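Local atomic coordinates of fatty acid-binding protein 2 (Manduca sexta, PDB entry 1MDC), a protein that binds fatty acids such as palmitate in a 1:1 ratio inside a beta-barrel. Residues A[12-17]-A[127-132]; A[5-10]-A[37-42]; A[88-93]-A[105-110]. All blocks are in the same frame, centred on the assembly; numbering follows the deposited sequence.

Contact 1. Residues A[12-17]-A[127-132]. With PLM (palmitic acid), chain C.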
loop_
_atom_site.group_PDB
_atom_site.type_symbol
_atom_site.label_atom_id
_atom_site.label_comp_id
_atom_site.label_asym_id
_atom_site.label_seq_id
_atom_site.Cartn_x
_atom_site.Cartn_y
_atom_site.Cartn_z
ATOM N N LYS A 12 8.187 11.056 1.824
ATOM C CA LYS A 12 8.571 10.961 3.237
ATOM C C LYS A 12 7.701 9.929 3.933
ATOM O O LYS A 12 6.628 9.587 3.436
ATOM C CB LYS A 12 8.261 12.343 3.827
ATOM C CG LYS A 12 8.116 12.508 5.320
ATOM C CD LYS A 12 7.668 13.921 5.686
ATOM C CE LYS A 12 6.606 13.881 6.766
ATOM N NZ LYS A 12 6.268 15.199 7.330
ATOM N N GLN A 13 8.137 9.422 5.075
ATOM C CA GLN A 13 7.323 8.442 5.781
ATOM C C GLN A 13 7.677 8.539 7.263
ATOM O O GLN A 13 8.801 8.977 7.567
ATOM C CB GLN A 13 7.530 6.999 5.254
ATOM C CG GLN A 13 8.976 6.587 5.247
ATOM C CD GLN A 13 9.137 5.348 4.421
ATOM O OE1 GLN A 13 8.195 4.893 3.806
ATOM N NE2 GLN A 13 10.333 4.780 4.413
ATOM N N GLU A 14 6.740 8.150 8.150
ATOM C CA GLU A 14 6.944 8.203 9.580
ATOM C C GLU A 14 6.469 6.923 10.222
ATOM O O GLU A 14 5.429 6.422 9.823
ATOM C CB GLU A 14 6.040 9.344 10.151
ATOM C CG GLU A 14 6.370 10.648 9.500
ATOM C CD GLU A 14 5.475 11.758 9.915
ATOM O OE1 GLU A 14 4.226 11.597 9.585
ATOM O OE2 GLU A 14 5.888 12.700 10.495
ATOM N N ASN A 15 7.224 6.412 11.210
ATOM C CA ASN A 15 6.869 5.192 11.936
ATOM C C ASN A 15 6.720 3.957 11.075
ATOM O O ASN A 15 6.097 2.985 11.498
ATOM C CB ASN A 15 5.584 5.402 12.806
ATOM C CG ASN A 15 5.787 6.483 13.858
ATOM O OD1 ASN A 15 6.925 6.790 14.252
ATOM N ND2 ASN A 15 4.699 7.082 14.310
ATOM N N PHE A 16 7.290 3.983 9.873
ATOM C CA PHE A 16 7.177 2.829 9.003
ATOM C C PHE A 16 7.983 1.646 9.539
ATOM O O PHE A 16 7.583 0.504 9.460
ATOM C CB PHE A 16 7.461 3.195 7.539
ATOM C CG PHE A 16 7.140 2.148 6.471
ATOM C CD1 PHE A 16 5.896 1.539 6.417
ATOM C CD2 PHE A 16 8.109 1.821 5.509
ATOM C CE1 PHE A 16 5.606 0.605 5.408
ATOM C CE2 PHE A 16 7.844 0.877 4.512
ATOM C CZ PHE A 16 6.588 0.277 4.476
ATOM N N ASP A 17 9.130 1.911 10.105
ATOM C CA ASP A 17 9.912 0.806 10.636
ATOM C C ASP A 17 9.156 0.084 11.755
ATOM O O ASP A 17 9.175 -1.136 11.906
ATOM C CB ASP A 17 11.245 1.388 11.146
ATOM C CG ASP A 17 12.174 0.319 11.726
ATOM O OD1 ASP A 17 12.961 -0.217 10.833
ATOM O OD2 ASP A 17 12.221 -0.011 12.901
ATOM N N ARG A 127 2.800 6.611 8.574
ATOM C CA ARG A 127 2.338 7.436 7.481
ATOM C C ARG A 127 3.319 7.420 6.350
ATOM O O ARG A 127 4.520 7.389 6.589
ATOM C CB ARG A 127 2.293 8.889 7.938
ATOM C CG ARG A 127 1.002 9.209 8.632
ATOM C CD ARG A 127 0.006 9.764 7.642
ATOM N NE ARG A 127 -1.290 10.111 8.167
ATOM C CZ ARG A 127 -1.547 11.299 8.698
ATOM N NH1 ARG A 127 -0.587 12.196 8.798
ATOM N NH2 ARG A 127 -2.788 11.574 9.153
ATOM N N ARG A 128 2.798 7.438 5.124
ATOM C CA ARG A 128 3.622 7.475 3.925
ATOM C C ARG A 128 3.022 8.608 3.106
ATOM O O ARG A 128 1.829 8.619 2.865
ATOM C CB ARG A 128 3.779 6.202 3.116
ATOM C CG ARG A 128 4.225 5.014 4.021
ATOM C CD ARG A 128 4.460 3.800 3.139
ATOM N NE ARG A 128 5.858 3.654 2.711
ATOM C CZ ARG A 128 6.188 2.703 1.838
ATOM N NH1 ARG A 128 5.267 1.882 1.316
ATOM N NH2 ARG A 128 7.426 2.581 1.496
ATOM N N TYR A 129 3.851 9.568 2.739
ATOM C CA TYR A 129 3.471 10.746 1.977
ATOM C C TYR A 129 4.064 10.650 0.560
ATOM O O TYR A 129 5.280 10.483 0.362
ATOM C CB TYR A 129 3.992 12.035 2.671
ATOM C CG TYR A 129 3.526 12.138 4.096
ATOM C CD1 TYR A 129 2.314 12.751 4.434
ATOM C CD2 TYR A 129 4.316 11.618 5.120
ATOM C CE1 TYR A 129 1.885 12.840 5.740
ATOM C CE2 TYR A 129 3.898 11.705 6.451
ATOM C CZ TYR A 129 2.711 12.310 6.768
ATOM O OH TYR A 129 2.310 12.386 8.070
ATOM N N TYR A 130 3.184 10.762 -0.439
ATOM C CA TYR A 130 3.620 10.687 -1.819
ATOM C C TYR A 130 3.163 11.939 -2.555
ATOM O O TYR A 130 2.203 12.583 -2.159
ATOM C CB TYR A 130 2.880 9.481 -2.429
ATOM C CG TYR A 130 3.197 8.041 -2.013
ATOM C CD1 TYR A 130 2.771 7.545 -0.795
ATOM C CD2 TYR A 130 3.885 7.208 -2.904
ATOM C CE1 TYR A 130 3.063 6.208 -0.447
ATOM C CE2 TYR A 130 4.165 5.882 -2.580
ATOM C CZ TYR A 130 3.745 5.406 -1.336
ATOM O OH TYR A 130 3.988 4.113 -1.020
ATOM N N LYS A 131 3.865 12.262 -3.615
ATOM C CA LYS A 131 3.563 13.417 -4.407
ATOM C C LYS A 131 3.639 13.098 -5.916
ATOM O O LYS A 131 4.517 12.380 -6.380
ATOM C CB LYS A 131 4.659 14.377 -3.947
ATOM C CG LYS A 131 4.465 15.806 -4.303
ATOM C CD LYS A 131 3.830 16.591 -3.197
ATOM C CE LYS A 131 4.806 17.458 -2.442
ATOM N NZ LYS A 131 4.270 17.907 -1.147
ATOM N N ALA A 132 2.700 13.647 -6.689
ATOM C CA ALA A 132 2.638 13.478 -8.131
ATOM C C ALA A 132 3.196 14.784 -8.661
ATOM O O ALA A 132 3.365 15.745 -7.924
ATOM C CB ALA A 132 1.217 13.252 -8.610
ATOM O OXT ALA A 132 3.527 14.913 -9.814
HETATM C C1 PLM C . 1.528 2.111 0.389
HETATM O O1 PLM C . 0.695 2.611 -0.386
HETATM O O2 PLM C . 2.584 2.681 0.706
HETATM C C2 PLM C . 1.326 0.687 0.957
HETATM C C3 PLM C . 2.393 0.185 1.956
HETATM C C4 PLM C . 3.428 -0.745 1.262
HETATM C C5 PLM C . 3.179 -2.240 1.551
HETATM C C6 PLM C . 4.240 -2.828 2.496
HETATM C C7 PLM C . 3.676 -4.109 3.098
HETATM C C8 PLM C . 4.684 -5.008 3.797
HETATM C C9 PLM C . 4.023 -5.362 5.131
HETATM C CA PLM C . 3.613 -6.833 5.292
HETATM C CB PLM C . 2.117 -6.923 5.634
HETATM C CC PLM C . 1.726 -8.258 6.318
HETATM C CD PLM C . 0.187 -8.350 6.579
HETATM C CE PLM C . -0.162 -8.438 8.061
HETATM C CF PLM C . 0.315 -7.160 8.751
HETATM C CG PLM C . -0.006 -7.097 10.266
HETATM O O HOH W 1 10.401 3.016 1.743
#
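Arg128 lays its guanidinium flat over one face of the Phe16 ring: the two planes are 15° apart and the centres 4.0 Å, which makes the pair a stacked cation-pi contact. Arg128 CD lies over the same ring and adds a CH-pi contact. The arginine chain is bent at chi3 (94°), which swings NE off the line of the methylenes and into reach of Gln13. These two side chains run side by side in the same direction, amide and guanidinium planes nearly coplanar at 24°. Gln13 OE1 takes a nearly straight bond from Arg128 NE at 2.9 Å and a weak one from Arg128 NH2; a water accepts from Gln13 NE2 and, weakly, from Arg128 NH2. Arg128 NH1 faces the ligand and donates to palmitate O2 at 2.9 Å. Tyr130 OH donates to the same O2 at 2.6 Å.

On the face carrying Lys12, Glu14, Arg127 and Tyr129, Tyr129 OH donates to Glu14 OE1 at 2.6 Å, on the syn side but out of the carboxylate plane, and accepts from Arg127 NH1 at 3.0 Å, in that guanidinium's plane. Lys12 runs alongside the tyrosine, bent at chi3, with CE 3.5 Å from Tyr129 CE2 and NZ in an off-centre cation-pi position.

Between these faces the first and last strands of the FABP barrel pair antiparallel, the non-hydrogen-bonded pair Gln13–Arg128 flanked by the hydrogen-bonded pairs Lys12–Tyr129 and Glu14–Arg127, and carry part of the fatty acid head-group site. Gln13 and Phe16 form a second shell behind Arg128, consistent with its guanidinium being held in orientation. Two donors converge on one carboxylate oxygen, and the adjacent positive charge probably stabilises the ionised form of the fatty acid head group.

Contact 2. Residues A[5-10]-A[37-42]. With SO4 (sulfate ion), chain B.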
loop_
_atom_site.group_PDB
_atom_site.type_symbol
_atom_site.label_atom_id
_atom_site.label_comp_id
_atom_site.label_asym_id
_atom_site.label_seq_id
_atom_site.Cartn_x
_atom_site.Cartn_y
_atom_site.Cartn_z
ATOM N N GLY A 5 -4.444 7.854 -13.245
ATOM C CA GLY A 5 -3.396 8.037 -14.259
ATOM C C GLY A 5 -2.155 8.838 -13.857
ATOM O O GLY A 5 -1.234 8.940 -14.659
ATOM N N LYS A 6 -2.105 9.402 -12.638
ATOM C CA LYS A 6 -0.942 10.161 -12.214
ATOM C C LYS A 6 0.027 9.222 -11.500
ATOM O O LYS A 6 -0.402 8.263 -10.854
ATOM C CB LYS A 6 -1.285 11.196 -11.107
ATOM C CG LYS A 6 -2.011 12.443 -11.546
ATOM C CD LYS A 6 -2.373 13.439 -10.441
ATOM C CE LYS A 6 -2.901 14.686 -11.079
ATOM N NZ LYS A 6 -3.658 14.313 -12.262
ATOM N N VAL A 7 1.323 9.498 -11.595
ATOM C CA VAL A 7 2.276 8.648 -10.906
ATOM C C VAL A 7 2.640 9.369 -9.599
ATOM O O VAL A 7 3.067 10.516 -9.630
ATOM C CB VAL A 7 3.553 8.380 -11.782
ATOM C CG1 VAL A 7 4.653 7.682 -10.953
ATOM C CG2 VAL A 7 3.165 7.511 -12.936
ATOM N N TYR A 8 2.459 8.715 -8.452
ATOM C CA TYR A 8 2.793 9.304 -7.169
ATOM C C TYR A 8 4.081 8.645 -6.681
ATOM O O TYR A 8 4.213 7.429 -6.731
ATOM C CB TYR A 8 1.697 9.038 -6.153
ATOM C CG TYR A 8 0.439 9.891 -6.420
ATOM C CD1 TYR A 8 -0.535 9.448 -7.334
ATOM C CD2 TYR A 8 0.234 11.088 -5.752
ATOM C CE1 TYR A 8 -1.684 10.200 -7.584
ATOM C CE2 TYR A 8 -0.919 11.865 -5.989
ATOM C CZ TYR A 8 -1.865 11.409 -6.896
ATOM O OH TYR A 8 -2.983 12.169 -7.128
ATOM N N SER A 9 5.019 9.462 -6.234
ATOM C CA SER A 9 6.309 8.997 -5.747
ATOM C C SER A 9 6.455 9.315 -4.267
ATOM O O SER A 9 6.080 10.390 -3.799
ATOM C CB SER A 9 7.468 9.784 -6.380
ATOM O OG SER A 9 7.391 9.635 -7.752
ATOM N N LEU A 10 7.039 8.388 -3.522
ATOM C CA LEU A 10 7.233 8.611 -2.099
ATOM C C LEU A 10 8.148 9.780 -1.769
ATOM O O LEU A 10 9.265 9.872 -2.289
ATOM C CB LEU A 10 7.862 7.337 -1.477
ATOM C CG LEU A 10 8.038 7.480 0.039
ATOM C CD1 LEU A 10 6.682 7.131 0.732
ATOM C CD2 LEU A 10 9.032 6.431 0.421
ATOM N N LYS A 37 12.037 3.563 -2.615
ATOM C CA LYS A 37 11.528 4.857 -3.071
ATOM C C LYS A 37 10.473 4.451 -4.112
ATOM O O LYS A 37 10.657 4.647 -5.315
ATOM C CB LYS A 37 12.595 5.745 -3.715
ATOM C CG LYS A 37 13.581 6.361 -2.708
ATOM C CD LYS A 37 12.954 7.443 -1.801
ATOM C CE LYS A 37 13.864 8.117 -0.756
ATOM N NZ LYS A 37 13.164 9.042 0.184
ATOM N N PRO A 38 9.379 3.845 -3.652
ATOM C CA PRO A 38 8.331 3.385 -4.555
ATOM C C PRO A 38 7.481 4.464 -5.197
ATOM O O PRO A 38 7.418 5.598 -4.726
ATOM C CB PRO A 38 7.355 2.579 -3.674
ATOM C CG PRO A 38 7.468 3.181 -2.280
ATOM C CD PRO A 38 8.891 3.798 -2.247
ATOM N N THR A 39 6.823 4.079 -6.291
ATOM C CA THR A 39 5.918 4.940 -7.043
ATOM C C THR A 39 4.670 4.120 -7.268
ATOM O O THR A 39 4.725 2.883 -7.292
ATOM C CB THR A 39 6.358 5.503 -8.393
ATOM O OG1 THR A 39 6.308 4.456 -9.371
ATOM C CG2 THR A 39 7.738 6.148 -8.286
ATOM N N GLN A 40 3.537 4.784 -7.428
ATOM C CA GLN A 40 2.320 4.041 -7.672
ATOM C C GLN A 40 1.340 4.829 -8.555
ATOM O O GLN A 40 1.206 6.046 -8.418
ATOM C CB GLN A 40 1.718 3.438 -6.430
ATOM C CG GLN A 40 1.305 4.468 -5.456
ATOM C CD GLN A 40 0.601 3.757 -4.361
ATOM O OE1 GLN A 40 -0.586 3.463 -4.451
ATOM N NE2 GLN A 40 1.357 3.472 -3.343
ATOM N N LYS A 41 0.673 4.139 -9.479
ATOM C CA LYS A 41 -0.268 4.755 -10.408
ATOM C C LYS A 41 -1.494 3.890 -10.475
ATOM O O LYS A 41 -1.354 2.689 -10.638
ATOM C CB LYS A 41 0.363 4.656 -11.768
ATOM C CG LYS A 41 -0.469 5.312 -12.888
ATOM C CD LYS A 41 0.210 5.400 -14.263
ATOM C CE LYS A 41 0.222 4.160 -15.138
ATOM N NZ LYS A 41 1.203 4.283 -16.235
ATOM N N MET A 42 -2.675 4.499 -10.335
ATOM C CA MET A 42 -3.955 3.783 -10.373
ATOM C C MET A 42 -4.753 4.191 -11.606
ATOM O O MET A 42 -4.716 5.367 -11.941
ATOM C CB MET A 42 -4.820 4.159 -9.115
ATOM C CG MET A 42 -5.851 3.106 -8.958
ATOM S SD MET A 42 -6.616 3.274 -7.349
ATOM C CE MET A 42 -8.313 2.761 -7.617
HETATM S S SO4 B . -1.242 -0.301 -2.016
HETATM O O1 SO4 B . -2.516 -0.210 -2.738
HETATM O O2 SO4 B . -0.494 0.927 -2.188
HETATM O O3 SO4 B . -1.467 -0.465 -0.573
HETATM O O4 SO4 B . -0.454 -1.443 -2.561
HETATM O O HOH W 2 -2.537 7.410 -9.609
#
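Tyr8 O takes a hydrogen bond from Gln40 N at 2.8 Å, and Thr39 CA adds a C-H...O contact to it at 3.0 Å. Tyr8 N returns a bond to Gln40 O, so Tyr8 and Gln40 form an antiparallel hydrogen-bonded pair, followed by the non-hydrogen-bonded pair Ser9–Thr39. Leu10 N reaches Pro38 O at 3.1 Å, while Leu10 CD2 packs on the proline ring at CD, 3.8 Å away. At the other end Gly5 N donates almost linearly (175°) to Met42 O. Between the Gly5–Met42 and Tyr8–Gln40 bonds a water bridges Lys6 O and Met42 N, donating to the first and accepting from the second.

Val7 straddles two partners. With CG1 anti to the backbone N (chi1 170°), that methyl meets Thr39 CB at 3.8 Å, and CG2 meets Lys41 CD at 3.9 Å.

Gln40 shares a face of the sheet with Tyr8. Its OE1 bonds to Lys106 NZ and its NE2 to palmitate O1, with a weak 3.4 Å bond from NE2 to sulfate O2. The arrangement is that of adjacent antiparallel strands in the wall of a fatty acid-binding protein barrel, with Gln40 part of the ligand head-group site.

Contact 3. Residues A[88-93]-A[105-110]. With SO4 (sulfate ion), chain B.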
loop_
_atom_site.group_PDB
_atom_site.type_symbol
_atom_site.label_atom_id
_atom_site.label_comp_id
_atom_site.label_asym_id
_atom_site.label_seq_id
_atom_site.Cartn_x
_atom_site.Cartn_y
_atom_site.Cartn_z
ATOM N N GLY A 88 -14.607 7.061 -3.904
ATOM C CA GLY A 88 -14.239 8.410 -4.271
ATOM C C GLY A 88 -12.709 8.626 -4.237
ATOM O O GLY A 88 -11.935 7.975 -4.926
ATOM N N ASN A 89 -12.273 9.575 -3.419
ATOM C CA ASN A 89 -10.858 9.884 -3.307
ATOM C C ASN A 89 -10.183 9.041 -2.207
ATOM O O ASN A 89 -9.009 9.225 -1.943
ATOM C CB ASN A 89 -10.585 11.369 -2.962
ATOM C CG ASN A 89 -11.326 11.644 -1.651
ATOM O OD1 ASN A 89 -12.550 11.900 -1.677
ATOM N ND2 ASN A 89 -10.650 11.542 -0.511
ATOM N N VAL A 90 -10.911 8.138 -1.572
ATOM C CA VAL A 90 -10.323 7.308 -0.519
ATOM C C VAL A 90 -10.289 5.850 -0.951
ATOM O O VAL A 90 -11.347 5.293 -1.242
ATOM C CB VAL A 90 -11.162 7.322 0.811
ATOM C CG1 VAL A 90 -10.456 6.476 1.889
ATOM C CG2 VAL A 90 -11.240 8.733 1.307
ATOM N N VAL A 91 -9.103 5.237 -0.990
ATOM C CA VAL A 91 -8.969 3.838 -1.368
ATOM C C VAL A 91 -8.467 3.133 -0.096
ATOM O O VAL A 91 -7.446 3.564 0.421
ATOM C CB VAL A 91 -7.884 3.749 -2.453
ATOM C CG1 VAL A 91 -7.703 2.262 -2.806
ATOM C CG2 VAL A 91 -8.437 4.465 -3.710
ATOM N N THR A 92 -9.162 2.108 0.419
ATOM C CA THR A 92 -8.714 1.439 1.633
ATOM C C THR A 92 -8.317 0.050 1.272
ATOM O O THR A 92 -9.081 -0.658 0.648
ATOM C CB THR A 92 -9.892 1.345 2.599
ATOM O OG1 THR A 92 -10.336 2.665 2.878
ATOM C CG2 THR A 92 -9.496 0.745 3.928
ATOM N N HIS A 93 -7.125 -0.332 1.651
ATOM C CA HIS A 93 -6.660 -1.669 1.353
ATOM C C HIS A 93 -6.532 -2.417 2.646
ATOM O O HIS A 93 -5.738 -1.985 3.473
ATOM C CB HIS A 93 -5.236 -1.488 0.817
ATOM C CG HIS A 93 -4.546 -2.686 0.275
ATOM N ND1 HIS A 93 -3.229 -2.595 -0.338
ATOM C CD2 HIS A 93 -4.954 -3.955 0.258
ATOM C CE1 HIS A 93 -2.953 -3.831 -0.726
ATOM N NE2 HIS A 93 -3.909 -4.671 -0.382
ATOM N N LYS A 105 -4.947 3.157 4.561
ATOM C CA LYS A 105 -5.954 4.137 4.124
ATOM C C LYS A 105 -5.264 5.131 3.181
ATOM O O LYS A 105 -4.382 5.888 3.607
ATOM C CB LYS A 105 -6.671 4.758 5.342
ATOM C CG LYS A 105 -7.920 5.628 4.998
ATOM C CD LYS A 105 -8.461 6.324 6.268
ATOM C CE LYS A 105 -9.208 7.681 6.199
ATOM N NZ LYS A 105 -10.482 7.690 6.944
ATOM N N LYS A 106 -5.641 5.097 1.890
ATOM C CA LYS A 106 -5.009 5.976 0.910
ATOM C C LYS A 106 -5.921 7.129 0.551
ATOM O O LYS A 106 -6.959 6.919 -0.032
ATOM C CB LYS A 106 -4.733 5.145 -0.320
ATOM C CG LYS A 106 -4.052 3.834 0.031
ATOM C CD LYS A 106 -3.669 2.882 -1.135
ATOM C CE LYS A 106 -2.772 3.440 -2.210
ATOM N NZ LYS A 106 -2.568 2.456 -3.316
ATOM N N GLU A 107 -5.532 8.333 0.916
ATOM C CA GLU A 107 -6.337 9.504 0.638
ATOM C C GLU A 107 -5.697 10.397 -0.396
ATOM O O GLU A 107 -4.608 10.909 -0.188
ATOM C CB GLU A 107 -6.593 10.284 1.945
ATOM C CG GLU A 107 -7.464 9.523 2.977
ATOM C CD GLU A 107 -7.583 10.316 4.260
ATOM O OE1 GLU A 107 -6.683 10.392 5.075
ATOM O OE2 GLU A 107 -8.693 10.976 4.382
ATOM N N TYR A 108 -6.370 10.597 -1.532
ATOM C CA TYR A 108 -5.815 11.450 -2.574
ATOM C C TYR A 108 -6.439 12.841 -2.554
ATOM O O TYR A 108 -7.633 12.965 -2.385
ATOM C CB TYR A 108 -6.195 10.843 -3.918
ATOM C CG TYR A 108 -5.524 9.488 -4.235
ATOM C CD1 TYR A 108 -6.142 8.291 -3.825
ATOM C CD2 TYR A 108 -4.329 9.443 -4.943
ATOM C CE1 TYR A 108 -5.558 7.056 -4.113
ATOM C CE2 TYR A 108 -3.731 8.212 -5.248
ATOM C CZ TYR A 108 -4.368 7.034 -4.836
ATOM O OH TYR A 108 -3.790 5.799 -5.136
ATOM N N ASN A 109 -5.617 13.863 -2.715
ATOM C CA ASN A 109 -6.023 15.255 -2.716
ATOM C C ASN A 109 -5.068 15.976 -3.637
ATOM O O ASN A 109 -3.965 16.375 -3.275
ATOM C CB ASN A 109 -6.146 15.884 -1.295
ATOM C CG ASN A 109 -6.283 17.444 -1.326
ATOM O OD1 ASN A 109 -7.023 18.061 -2.166
ATOM N ND2 ASN A 109 -5.528 18.085 -0.430
ATOM N N GLY A 110 -5.502 16.124 -4.867
ATOM C CA GLY A 110 -4.660 16.785 -5.815
ATOM C C GLY A 110 -3.436 15.934 -6.022
ATOM O O GLY A 110 -3.518 14.700 -6.144
HETATM S S SO4 B . -1.242 -0.301 -2.016
HETATM O O1 SO4 B . -2.516 -0.210 -2.738
HETATM O O2 SO4 B . -0.494 0.927 -2.188
HETATM O O3 SO4 B . -1.467 -0.465 -0.573
HETATM O O4 SO4 B . -0.454 -1.443 -2.561
#
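Val91 and Lys106 face each other as a hydrogen-bonded antiparallel pair, with bonds from Val91 N to Lys106 O at 2.9 Å and from Lys106 N to Val91 O at 2.8 Å. Their CB atoms point to the same face of the sheet and stand 4.1 Å apart. Val91 CG2 then reaches diagonally to Tyr108, meeting CE1 at 3.9 Å, at the ring's edge. Asn89 O also lies at that edge, near the ring plane, and accepts an essentially linear bond (178°) from Tyr108 N at 3.0 Å. Tyr3 stacks on the Tyr108 ring and Tyr8 meets it edge-to-face, so aromatic neighbours extend the packing beyond the two strands.

Beyond Lys106 CB and CG, which pass Val91 O, a bend at chi3 (57°) turns CE off the line of the earlier methylenes. Lys106 NZ, which Gln40 also engages, donates to sulfate O1 at 2.7 Å and to O2 at 2.8 Å. From the facing strand, His93 ND1 donates to O3 of the same ion at 2.8 Å, the oxygen lying in the ring plane. The sulfate probably came from the crystallisation liquor. This is the pairing within a beta hairpin, strands 90-97 and 100-109, of the antiparallel FABP barrel, with Lys106 and His93 directed to the ion bound in its interior.

How the contacts relate
From the N terminus, 5-10 and then 12-17 supply the first partners of contacts 2 and 1. The return of segment 37-42 closes contact 2 round a loop of 26 residues that holds both helices. Contact 3 opens and closes later as a local hairpin, in series with contact 2 and nested inside the long loop that contact 1 closes when 127-132 arrives. Contacts 1 and 2 cross, their segments alternating along the chain; they share strand 8-14, which lies between 39-45 and 122-131, and a probable hydrogen bond from Lys131 N to Ser9 O (2.9 Å) links them. Contacts 2 and 3 meet at several points, among them a probable Tyr8 OH–Gly110 O bond of 2.8 Å, and both touch the sulfate; contacts 1 and 3 do not touch.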